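Local coordinates for 24-sterol C-methyltransferase (Haloferax volcanii, PDB 6F5Z), which probably transfers methyl groups from S-adenosylmethionine as the catalytic partner of the small activator protein Trm112, at residues B[40-45]-B[103-109]; B[64-70]-B[86-92]. All blocks are in the same frame, centred on the assembly; numbering follows the deposited sequence.

Contact 1. Residues B[40-45]-B[103-109]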
ATOM      1  N   ASP B  40      -3.478  -6.894 -16.743  1.00 15.33           N
ATOM      2  CA  ASP B  40      -2.531  -5.764 -16.622  1.00 14.16           C
ATOM      3  C   ASP B  40      -1.150  -6.011 -17.208  1.00 16.48           C
ATOM      4  O   ASP B  40      -0.700  -7.159 -17.279  1.00 16.25           O
ATOM      5  CB  ASP B  40      -2.360  -5.357 -15.162  1.00 15.33           C
ATOM      6  CG  ASP B  40      -3.460  -4.454 -14.598  1.00 19.13           C
ATOM      7  OD1 ASP B  40      -4.364  -4.035 -15.380  1.00 19.13           O
ATOM      8  OD2 ASP B  40      -3.472  -4.239 -13.357  1.00 18.41           O
ATOM      9  N   THR B  41      -0.501  -4.914 -17.614  1.00 14.68           N
ATOM     10  CA  THR B  41       0.867  -4.945 -18.163  1.00 14.73           C
ATOM     11  C   THR B  41       1.806  -4.570 -17.027  1.00 16.25           C
ATOM     12  O   THR B  41       1.628  -3.524 -16.409  1.00 15.36           O
ATOM     13  CB  THR B  41       1.002  -3.958 -19.310  1.00 18.77           C
ATOM     14  OG1 THR B  41       0.235  -4.413 -20.430  1.00 19.87           O
ATOM     15  CG2 THR B  41       2.479  -3.781 -19.751  1.00 19.12           C
ATOM     16  N   VAL B  42       2.798  -5.426 -16.756  1.00 14.52           N
ATOM     17  CA  VAL B  42       3.760  -5.176 -15.691  1.00 13.14           C
ATOM     18  C   VAL B  42       5.182  -5.203 -16.246  1.00 15.73           C
ATOM     19  O   VAL B  42       5.529  -6.103 -17.035  1.00 16.29           O
ATOM     20  CB  VAL B  42       3.586  -6.219 -14.538  1.00 16.48           C
ATOM     21  CG1 VAL B  42       4.660  -6.061 -13.430  1.00 16.70           C
ATOM     22  CG2 VAL B  42       2.182  -6.103 -13.933  1.00 16.46           C
ATOM     23  N   VAL B  43       6.011  -4.273 -15.784  1.00 14.28           N
ATOM     24  CA  VAL B  43       7.445  -4.239 -16.092  1.00 14.30           C
ATOM     25  C   VAL B  43       8.190  -4.618 -14.802  1.00 16.24           C
ATOM     26  O   VAL B  43       7.897  -4.085 -13.712  1.00 15.18           O
ATOM     27  CB  VAL B  43       7.882  -2.850 -16.606  1.00 15.34           C
ATOM     28  CG1 VAL B  43       9.422  -2.743 -16.666  1.00 15.98           C
ATOM     29  CG2 VAL B  43       7.298  -2.601 -17.985  1.00 15.23           C
ATOM     30  N   ASP B  44       9.109  -5.566 -14.933  1.00 14.75           N
ATOM     31  CA  ASP B  44       9.917  -6.047 -13.815  1.00 14.37           C
ATOM     32  C   ASP B  44      11.349  -5.567 -14.073  1.00 16.52           C
ATOM     33  O   ASP B  44      11.992  -6.001 -15.060  1.00 16.93           O
ATOM     34  CB  ASP B  44       9.849  -7.595 -13.806  1.00 15.68           C
ATOM     35  CG  ASP B  44      10.694  -8.312 -12.793  1.00 17.93           C
ATOM     36  OD1 ASP B  44      11.402  -7.629 -12.014  1.00 17.10           O
ATOM     37  OD2 ASP B  44      10.650  -9.566 -12.775  1.00 17.14           O
ATOM     38  N   LEU B  45      11.796  -4.592 -13.255  1.00 14.54           N
ATOM     39  CA  LEU B  45      13.110  -3.986 -13.441  1.00 14.27           C
ATOM     40  C   LEU B  45      14.175  -4.753 -12.698  1.00 17.33           C
ATOM     41  O   LEU B  45      14.133  -4.803 -11.464  1.00 15.84           O
ATOM     42  CB  LEU B  45      13.077  -2.544 -12.980  1.00 14.89           C
ATOM     43  CG  LEU B  45      12.189  -1.617 -13.783  1.00 16.25           C
ATOM     44  CD1 LEU B  45      12.227  -0.223 -13.166  1.00 16.78           C
ATOM     45  CD2 LEU B  45      12.622  -1.523 -15.251  1.00 17.14           C
ATOM     46  N   SER B 103       2.327   3.774 -20.519  1.00 17.31           N
ATOM     47  CA  SER B 103       2.001   2.562 -21.237  1.00 17.88           C
ATOM     48  C   SER B 103       1.970   1.327 -20.335  1.00 19.32           C
ATOM     49  O   SER B 103       1.626   0.250 -20.807  1.00 19.03           O
ATOM     50  CB  SER B 103       3.059   2.343 -22.322  1.00 19.36           C
ATOM     51  OG  SER B 103       4.357   2.114 -21.768  1.00 19.12           O
ATOM     52  N   VAL B 104       2.395   1.466 -19.062  1.00 15.33           N
ATOM     53  CA  VAL B 104       2.574   0.334 -18.120  1.00 15.81           C
ATOM     54  C   VAL B 104       1.628   0.457 -16.960  1.00 16.52           C
ATOM     55  O   VAL B 104       1.502   1.541 -16.380  1.00 16.58           O
ATOM     56  CB  VAL B 104       4.073   0.244 -17.696  1.00 19.57           C
ATOM     57  CG1 VAL B 104       4.296  -0.812 -16.634  1.00 19.29           C
ATOM     58  CG2 VAL B 104       4.937  -0.064 -18.933  1.00 18.49           C
ATOM     59  N   ASP B 105       0.979  -0.667 -16.571  1.00 14.52           N
ATOM     60  CA  ASP B 105       0.068  -0.569 -15.423  1.00 14.76           C
ATOM     61  C   ASP B 105       0.801  -0.577 -14.089  1.00 15.48           C
ATOM     62  O   ASP B 105       0.388   0.139 -13.174  1.00 17.84           O
ATOM     63  CB  ASP B 105      -0.966  -1.699 -15.461  1.00 15.71           C
ATOM     64  CG  ASP B 105      -1.875  -1.617 -16.688  1.00 18.31           C
ATOM     65  OD1 ASP B 105      -2.613  -0.624 -16.808  1.00 21.08           O
ATOM     66  OD2 ASP B 105      -1.730  -2.459 -17.592  1.00 19.53           O
ATOM     67  N   HIS B 106       1.851  -1.435 -13.950  1.00 13.59           N
ATOM     68  CA  HIS B 106       2.605  -1.474 -12.700  1.00 14.41           C
ATOM     69  C   HIS B 106       4.049  -1.829 -12.979  1.00 14.90           C
ATOM     70  O   HIS B 106       4.351  -2.502 -13.978  1.00 15.61           O
ATOM     71  CB  HIS B 106       2.055  -2.520 -11.716  1.00 16.68           C
ATOM     72  CG  HIS B 106       0.609  -2.359 -11.418  1.00 19.67           C
ATOM     73  ND1 HIS B 106      -0.368  -3.085 -12.112  1.00 23.32           N
ATOM     74  CD2 HIS B 106       0.015  -1.505 -10.562  1.00 19.20           C
ATOM     75  CE1 HIS B 106      -1.523  -2.646 -11.638  1.00 20.85           C
ATOM     76  NE2 HIS B 106      -1.363  -1.692 -10.722  1.00 21.57           N
ATOM     77  N   VAL B 107       4.933  -1.346 -12.099  1.00 13.48           N
ATOM     78  CA  VAL B 107       6.368  -1.687 -12.193  1.00 13.46           C
ATOM     79  C   VAL B 107       6.728  -2.336 -10.854  1.00 14.01           C
ATOM     80  O   VAL B 107       6.347  -1.852  -9.779  1.00 14.08           O
ATOM     81  CB  VAL B 107       7.219  -0.406 -12.411  1.00 14.73           C
ATOM     82  CG1 VAL B 107       8.722  -0.716 -12.356  1.00 15.61           C
ATOM     83  CG2 VAL B 107       6.878   0.236 -13.755  1.00 14.60           C
ATOM     84  N   TRP B 108       7.491  -3.442 -10.932  1.00 12.57           N
ATOM     85  CA  TRP B 108       8.001  -4.176  -9.797  1.00 13.73           C
ATOM     86  C   TRP B 108       9.522  -4.172  -9.879  1.00 14.76           C
ATOM     87  O   TRP B 108      10.086  -4.297 -10.964  1.00 14.39           O
ATOM     88  CB  TRP B 108       7.542  -5.653  -9.905  1.00 13.67           C
ATOM     89  CG  TRP B 108       8.333  -6.616  -9.062  1.00 13.23           C
ATOM     90  CD1 TRP B 108       9.426  -7.343  -9.455  1.00 15.02           C
ATOM     91  CD2 TRP B 108       8.148  -6.885  -7.661  1.00 12.73           C
ATOM     92  NE1 TRP B 108       9.903  -8.101  -8.389  1.00 13.92           N
ATOM     93  CE2 TRP B 108       9.154  -7.807  -7.269  1.00 13.80           C
ATOM     94  CE3 TRP B 108       7.224  -6.429  -6.695  1.00 15.14           C
ATOM     95  CZ2 TRP B 108       9.199  -8.354  -5.982  1.00 15.10           C
ATOM     96  CZ3 TRP B 108       7.295  -6.935  -5.402  1.00 17.06           C
ATOM     97  CH2 TRP B 108       8.308  -7.859  -5.049  1.00 17.14           C
ATOM     98  N   SER B 109      10.185  -4.060  -8.736  1.00 14.08           N
ATOM     99  CA  SER B 109      11.620  -4.264  -8.702  1.00 14.15           C
ATOM    100  C   SER B 109      12.013  -4.830  -7.340  1.00 15.52           C
ATOM    101  O   SER B 109      11.656  -4.269  -6.305  1.00 15.89           O
ATOM    102  CB  SER B 109      12.366  -2.983  -9.042  1.00 14.72           C
ATOM    103  OG  SER B 109      13.771  -3.196  -9.014  1.00 17.21           O
TER
HETATM  104  O   HOH W   1       0.387  -1.823 -22.099  1.00 34.93           O
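D44 OD1 meets the edge of the W108 indole, close to the ring plane and 3.2 Å from CD1. The carboxylate is turned 74° from the ring. Their pairing in the ladder puts both residues on one face, and CG anti to the backbone N in each (chi1 176° for D44) lays them side by side. The other oxygen of D44 is bonded to T47. The W108 side chain also packs on helix 16-33. The H106 ring is met at its edge too. D40 OD2 lies near its plane, 3.0 Å from CE1, and also takes the backbone N-H of E37. D40 and D105 stack their carboxylates, with the planes 25° apart and OD1 of D40 3.8 Å from OD2 of D105. The strands 41-45 and 106-109 are parallel, and backbone bonds alternate along them. At the start the T41 N-H gives a nearly straight bond of 2.7 Å to the anti lone pair of D105 OD2, and T41 O accepts from the N-H groups of both D105 and H106. At the far end S109 OG donates to L45 O over 3.0 Å. On the other side of the sheet V43 CG2 lies 3.6 Å from V104 CG2, and L45 CD1 touches V107 CG1. These are neighbouring inner strands of a Rossmann-like methyltransferase sheet. The close carboxylates of D40 and D105 would tend to repel each other. The N-H groups of T41 and E37, and a long, weak ion pair from D105 to K131, probably offset part of that cost, and the pair may raise the proton affinity of either acid.

Contact 2. Residues B[64-70]-B[86-92]. With SAH (S-adenosyl-L-homocysteine), chain G.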
ATOM      1  N   ARG B  64       0.361  -9.082 -19.712  1.00 18.06           N
ATOM      2  CA  ARG B  64       1.616  -8.877 -20.443  1.00 17.40           C
ATOM      3  C   ARG B  64       2.686  -8.569 -19.434  1.00 19.60           C
ATOM      4  O   ARG B  64       2.436  -7.815 -18.489  1.00 18.12           O
ATOM      5  CB  ARG B  64       1.520  -7.702 -21.412  1.00 19.67           C
ATOM      6  CG  ARG B  64       0.235  -7.738 -22.232  1.00 27.08           C
ATOM      7  CD  ARG B  64       0.260  -6.926 -23.483  1.00 28.90           C
ATOM      8  NE  ARG B  64       0.665  -5.537 -23.281  1.00 29.68           N
ATOM      9  CZ  ARG B  64       1.061  -4.780 -24.294  1.00 43.10           C
ATOM     10  NH1 ARG B  64       1.421  -3.525 -24.090  1.00 36.51           N
ATOM     11  NH2 ARG B  64       1.110  -5.280 -25.519  1.00 31.15           N
ATOM     12  N   GLY B  65       3.846  -9.167 -19.607  1.00 16.02           N
ATOM     13  CA  GLY B  65       4.935  -8.876 -18.685  1.00 15.78           C
ATOM     14  C   GLY B  65       6.213  -8.646 -19.433  1.00 17.46           C
ATOM     15  O   GLY B  65       6.436  -9.282 -20.490  1.00 17.65           O
ATOM     16  N   PHE B  66       7.026  -7.682 -18.933  1.00 15.38           N
ATOM     17  CA  PHE B  66       8.323  -7.396 -19.542  1.00 16.07           C
ATOM     18  C   PHE B  66       9.364  -7.461 -18.445  1.00 17.86           C
ATOM     19  O   PHE B  66       9.279  -6.671 -17.497  1.00 16.90           O
ATOM     20  CB  PHE B  66       8.376  -6.002 -20.169  1.00 16.96           C
ATOM     21  CG  PHE B  66       7.397  -5.770 -21.280  1.00 18.12           C
ATOM     22  CD1 PHE B  66       6.071  -5.451 -21.005  1.00 19.36           C
ATOM     23  CD2 PHE B  66       7.793  -5.878 -22.605  1.00 20.44           C
ATOM     24  CE1 PHE B  66       5.148  -5.286 -22.034  1.00 19.50           C
ATOM     25  CE2 PHE B  66       6.878  -5.671 -23.641  1.00 21.02           C
ATOM     26  CZ  PHE B  66       5.560  -5.388 -23.353  1.00 20.00           C
ATOM     27  N   GLY B  67      10.310  -8.387 -18.566  1.00 17.13           N
ATOM     28  CA  GLY B  67      11.389  -8.542 -17.600  1.00 17.44           C
ATOM     29  C   GLY B  67      12.642  -7.928 -18.193  1.00 20.60           C
ATOM     30  O   GLY B  67      13.196  -8.452 -19.173  1.00 19.24           O
ATOM     31  N   LEU B  68      13.032  -6.773 -17.666  1.00 17.11           N
ATOM     32  CA  LEU B  68      14.166  -6.010 -18.177  1.00 17.44           C
ATOM     33  C   LEU B  68      15.397  -6.317 -17.299  1.00 19.77           C
ATOM     34  O   LEU B  68      15.296  -6.359 -16.065  1.00 16.51           O
ATOM     35  CB  LEU B  68      13.833  -4.495 -18.144  1.00 17.29           C
ATOM     36  CG  LEU B  68      14.952  -3.537 -18.599  1.00 19.69           C
ATOM     37  CD1 LEU B  68      14.374  -2.320 -19.258  1.00 20.04           C
ATOM     38  CD2 LEU B  68      15.813  -3.022 -17.394  1.00 21.30           C
ATOM     39  N   ASP B  69      16.565  -6.536 -17.936  1.00 17.97           N
ATOM     40  CA  ASP B  69      17.780  -6.803 -17.173  1.00 17.96           C
ATOM     41  C   ASP B  69      18.955  -6.326 -17.998  1.00 19.73           C
ATOM     42  O   ASP B  69      18.918  -6.359 -19.221  1.00 20.12           O
ATOM     43  CB  ASP B  69      17.920  -8.280 -16.802  1.00 19.35           C
ATOM     44  CG  ASP B  69      18.746  -8.439 -15.560  1.00 21.35           C
ATOM     45  OD1 ASP B  69      20.005  -8.382 -15.662  1.00 21.20           O
ATOM     46  OD2 ASP B  69      18.153  -8.596 -14.481  1.00 19.26           O
ATOM     47  N   GLY B  70      19.973  -5.824 -17.338  1.00 19.91           N
ATOM     48  CA  GLY B  70      21.169  -5.368 -18.049  1.00 19.92           C
ATOM     49  C   GLY B  70      22.125  -6.506 -18.389  1.00 26.42           C
ATOM     50  O   GLY B  70      23.127  -6.277 -19.074  1.00 27.73           O
ATOM     51  N   ASP B  86       3.438 -14.680 -23.203  1.00 23.79           N
ATOM     52  CA  ASP B  86       2.792 -13.454 -22.692  1.00 23.57           C
ATOM     53  C   ASP B  86       3.768 -12.679 -21.768  1.00 24.44           C
ATOM     54  O   ASP B  86       3.586 -11.482 -21.499  1.00 22.45           O
ATOM     55  CB  ASP B  86       1.476 -13.782 -21.974  1.00 25.16           C
ATOM     56  CG  ASP B  86       0.361 -14.277 -22.898  1.00 38.96           C
ATOM     57  OD1 ASP B  86       0.175 -13.681 -23.979  1.00 40.79           O
ATOM     58  OD2 ASP B  86      -0.379 -15.197 -22.493  1.00 46.13           O
ATOM     59  N   LEU B  87       4.812 -13.382 -21.296  1.00 21.15           N
ATOM     60  CA  LEU B  87       5.869 -12.784 -20.474  1.00 18.99           C
ATOM     61  C   LEU B  87       7.097 -12.770 -21.344  1.00 24.72           C
ATOM     62  O   LEU B  87       7.533 -13.823 -21.820  1.00 28.14           O
ATOM     63  CB  LEU B  87       6.095 -13.579 -19.165  1.00 18.84           C
ATOM     64  CG  LEU B  87       4.877 -13.799 -18.271  1.00 20.84           C
ATOM     65  CD1 LEU B  87       5.206 -14.702 -17.057  1.00 19.95           C
ATOM     66  CD2 LEU B  87       4.243 -12.469 -17.819  1.00 21.41           C
ATOM     67  N   SER B  88       7.639 -11.595 -21.578  1.00 19.53           N
ATOM     68  CA  SER B  88       8.796 -11.431 -22.445  1.00 18.71           C
ATOM     69  C   SER B  88       9.930 -10.822 -21.674  1.00 21.24           C
ATOM     70  O   SER B  88       9.734 -10.293 -20.569  1.00 20.70           O
ATOM     71  CB  SER B  88       8.454 -10.513 -23.608  1.00 21.91           C
ATOM     72  OG  SER B  88       8.134  -9.209 -23.134  1.00 29.76           O
ATOM     73  N   PHE B  89      11.134 -10.948 -22.243  1.00 18.92           N
ATOM     74  CA  PHE B  89      12.371 -10.489 -21.626  1.00 18.04           C
ATOM     75  C   PHE B  89      13.196  -9.677 -22.588  1.00 21.39           C
ATOM     76  O   PHE B  89      13.163  -9.890 -23.810  1.00 21.67           O
ATOM     77  CB  PHE B  89      13.162 -11.699 -21.077  1.00 19.28           C
ATOM     78  CG  PHE B  89      12.362 -12.423 -20.020  1.00 19.44           C
ATOM     79  CD1 PHE B  89      12.292 -11.927 -18.717  1.00 19.98           C
ATOM     80  CD2 PHE B  89      11.569 -13.525 -20.353  1.00 20.98           C
ATOM     81  CE1 PHE B  89      11.478 -12.543 -17.755  1.00 20.71           C
ATOM     82  CE2 PHE B  89      10.754 -14.143 -19.389  1.00 22.35           C
ATOM     83  CZ  PHE B  89      10.722 -13.656 -18.096  1.00 20.55           C
ATOM     84  N   LEU B  90      13.919  -8.693 -22.051  1.00 18.82           N
ATOM     85  CA  LEU B  90      14.720  -7.787 -22.877  1.00 18.49           C
ATOM     86  C   LEU B  90      15.919  -7.292 -22.090  1.00 21.39           C
ATOM     87  O   LEU B  90      15.907  -7.248 -20.843  1.00 18.16           O
ATOM     88  CB  LEU B  90      13.870  -6.580 -23.363  1.00 19.90           C
ATOM     89  CG  LEU B  90      13.348  -5.606 -22.279  1.00 23.75           C
ATOM     90  CD1 LEU B  90      13.269  -4.194 -22.813  1.00 26.25           C
ATOM     91  CD2 LEU B  90      11.964  -6.011 -21.744  1.00 24.72           C
ATOM     92  N   VAL B  91      16.959  -6.943 -22.831  1.00 18.79           N
ATOM     93  CA  VAL B  91      18.139  -6.325 -22.244  1.00 17.58           C
ATOM     94  C   VAL B  91      17.879  -4.821 -22.239  1.00 19.91           C
ATOM     95  O   VAL B  91      17.501  -4.236 -23.253  1.00 20.46           O
ATOM     96  CB  VAL B  91      19.455  -6.678 -23.019  1.00 20.22           C
ATOM     97  CG1 VAL B  91      20.701  -6.240 -22.236  1.00 21.54           C
ATOM     98  CG2 VAL B  91      19.528  -8.184 -23.296  1.00 20.50           C
ATOM     99  N   GLY B  92      18.114  -4.182 -21.101  1.00 18.04           N
ATOM    100  CA  GLY B  92      17.943  -2.755 -20.989  1.00 18.75           C
ATOM    101  C   GLY B  92      18.664  -2.204 -19.778  1.00 19.42           C
ATOM    102  O   GLY B  92      19.290  -2.967 -19.020  1.00 19.09           O
TER
HETATM  103  N   SAH G 302      14.881  -9.296  -9.030  1.00 16.14           N
HETATM  104  CA  SAH G 302      15.727 -10.519  -8.991  1.00 16.51           C
HETATM  105  CB  SAH G 302      17.258 -10.256  -9.279  1.00 16.79           C
HETATM  106  CG  SAH G 302      17.923  -9.377  -8.224  1.00 16.66           C
HETATM  107  SD  SAH G 302      19.697  -9.138  -8.609  1.00 18.64           S
HETATM  108  C   SAH G 302      15.595 -11.273  -7.642  1.00 19.61           C
HETATM  109  O   SAH G 302      14.757 -10.734  -6.799  1.00 18.62           O
HETATM  110  OXT SAH G 302      16.214 -12.286  -7.411  1.00 19.41           O
HETATM  111  C5' SAH G 302      19.720  -7.561  -9.495  1.00 18.81           C
HETATM  112  C4' SAH G 302      19.316  -7.678 -10.953  1.00 17.68           C
HETATM  113  O4' SAH G 302      19.266  -6.337 -11.506  1.00 19.14           O
HETATM  114  C3' SAH G 302      20.361  -8.452 -11.766  1.00 20.44           C
HETATM  115  O3' SAH G 302      19.778  -9.471 -12.578  1.00 21.78           O
HETATM  116  C2' SAH G 302      21.119  -7.351 -12.517  1.00 20.64           C
HETATM  117  O2' SAH G 302      21.688  -7.744 -13.764  1.00 20.81           O
HETATM  118  C1' SAH G 302      20.045  -6.278 -12.690  1.00 19.36           C
HETATM  119  N9  SAH G 302      20.562  -4.913 -12.815  1.00 18.34           N
HETATM  120  C8  SAH G 302      21.393  -4.259 -11.938  1.00 20.31           C
HETATM  121  N7  SAH G 302      21.659  -3.021 -12.277  1.00 20.60           N
HETATM  122  C5  SAH G 302      20.950  -2.842 -13.455  1.00 19.08           C
HETATM  123  C6  SAH G 302      20.813  -1.739 -14.329  1.00 22.20           C
HETATM  124  N6  SAH G 302      21.437  -0.566 -14.158  1.00 24.79           N
HETATM  125  N1  SAH G 302      20.032  -1.897 -15.427  1.00 20.34           N
HETATM  126  C2  SAH G 302      19.452  -3.086 -15.643  1.00 17.90           C
HETATM  127  N3  SAH G 302      19.507  -4.192 -14.895  1.00 18.96           N
HETATM  128  C4  SAH G 302      20.273  -4.004 -13.801  1.00 17.93           C
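Strands 64-69 and 87-91 pair in parallel at one end of the sheet, as the two strands of a right-handed beta-alpha-beta crossover through helix 72-80. Backbone bonds run from G65 N to G92 N. G65 O is gripped twice: S88 N donates over 2.8 Å, from above the carbonyl plane, and S88 OG adds a bond of 3.1 Å on a lone pair. A chi1 of 63°, between backbone N and carbonyl carbon, turns the S88 hydroxyl back to G65. Its OG also comes 3.4 Å from F66 CD2. Two glycines let large neighbours lie over strand 64-69: L87 CD2 rests on G65 CA, and F89 CD1 lies 3.7 Å from G67 CA. On the other face L90 CD2 reaches F66 CB at the edge of the phenyl ring. L68 CD2 lies 3.8 Å from G92 C, while its CD1 meets L90 CD1. With an alanine here in place of the leucine, both methyls are gone, which is likely to open a gap beside G92 and leave L90 CD1 without this neighbour. At the C-terminal end D69 binds the ribose of S-adenosyl-L-homocysteine: OD1 accepts from O2' at 2.6 Å and OD2 from O3' at 2.7 Å. An acid at the end of the second strand is a hallmark of class I methyltransferases. G48 N and S71 N also bond to this carboxylate. L87 and F89 pack on helix 51-60, F89 also on helix 72-80. R64 forms a salt bridge with D7 of the neighbouring UPF0434 family chain, which also bonds to the V91 backbone on the chain's outermost strand, 87-91. Strand 64-69 has strand 41-45 on its other side.

From the N terminus, the chain enters the sheet at strand 41-45. It passes through helix 51-60 to strand 64-69, then through helix 72-80 to strand 87-91. Contact 2 closes the second of these crossings, from 64-70 to 86-92. The chain next crosses back over the sheet to strand 104-110, which pairs with the far side of strand 41-45. Contact 1 closes that longer loop, and contact 2 falls wholly within it. Their centres lie 10 Å apart. Strands 41-45 and 64-69 are neighbours, probably joined by hydrogen bonds such as D44 N to F66 O. With that pairing the two contacts give the order 87-91, 64-69, 41-45, 104-110 across one sheet.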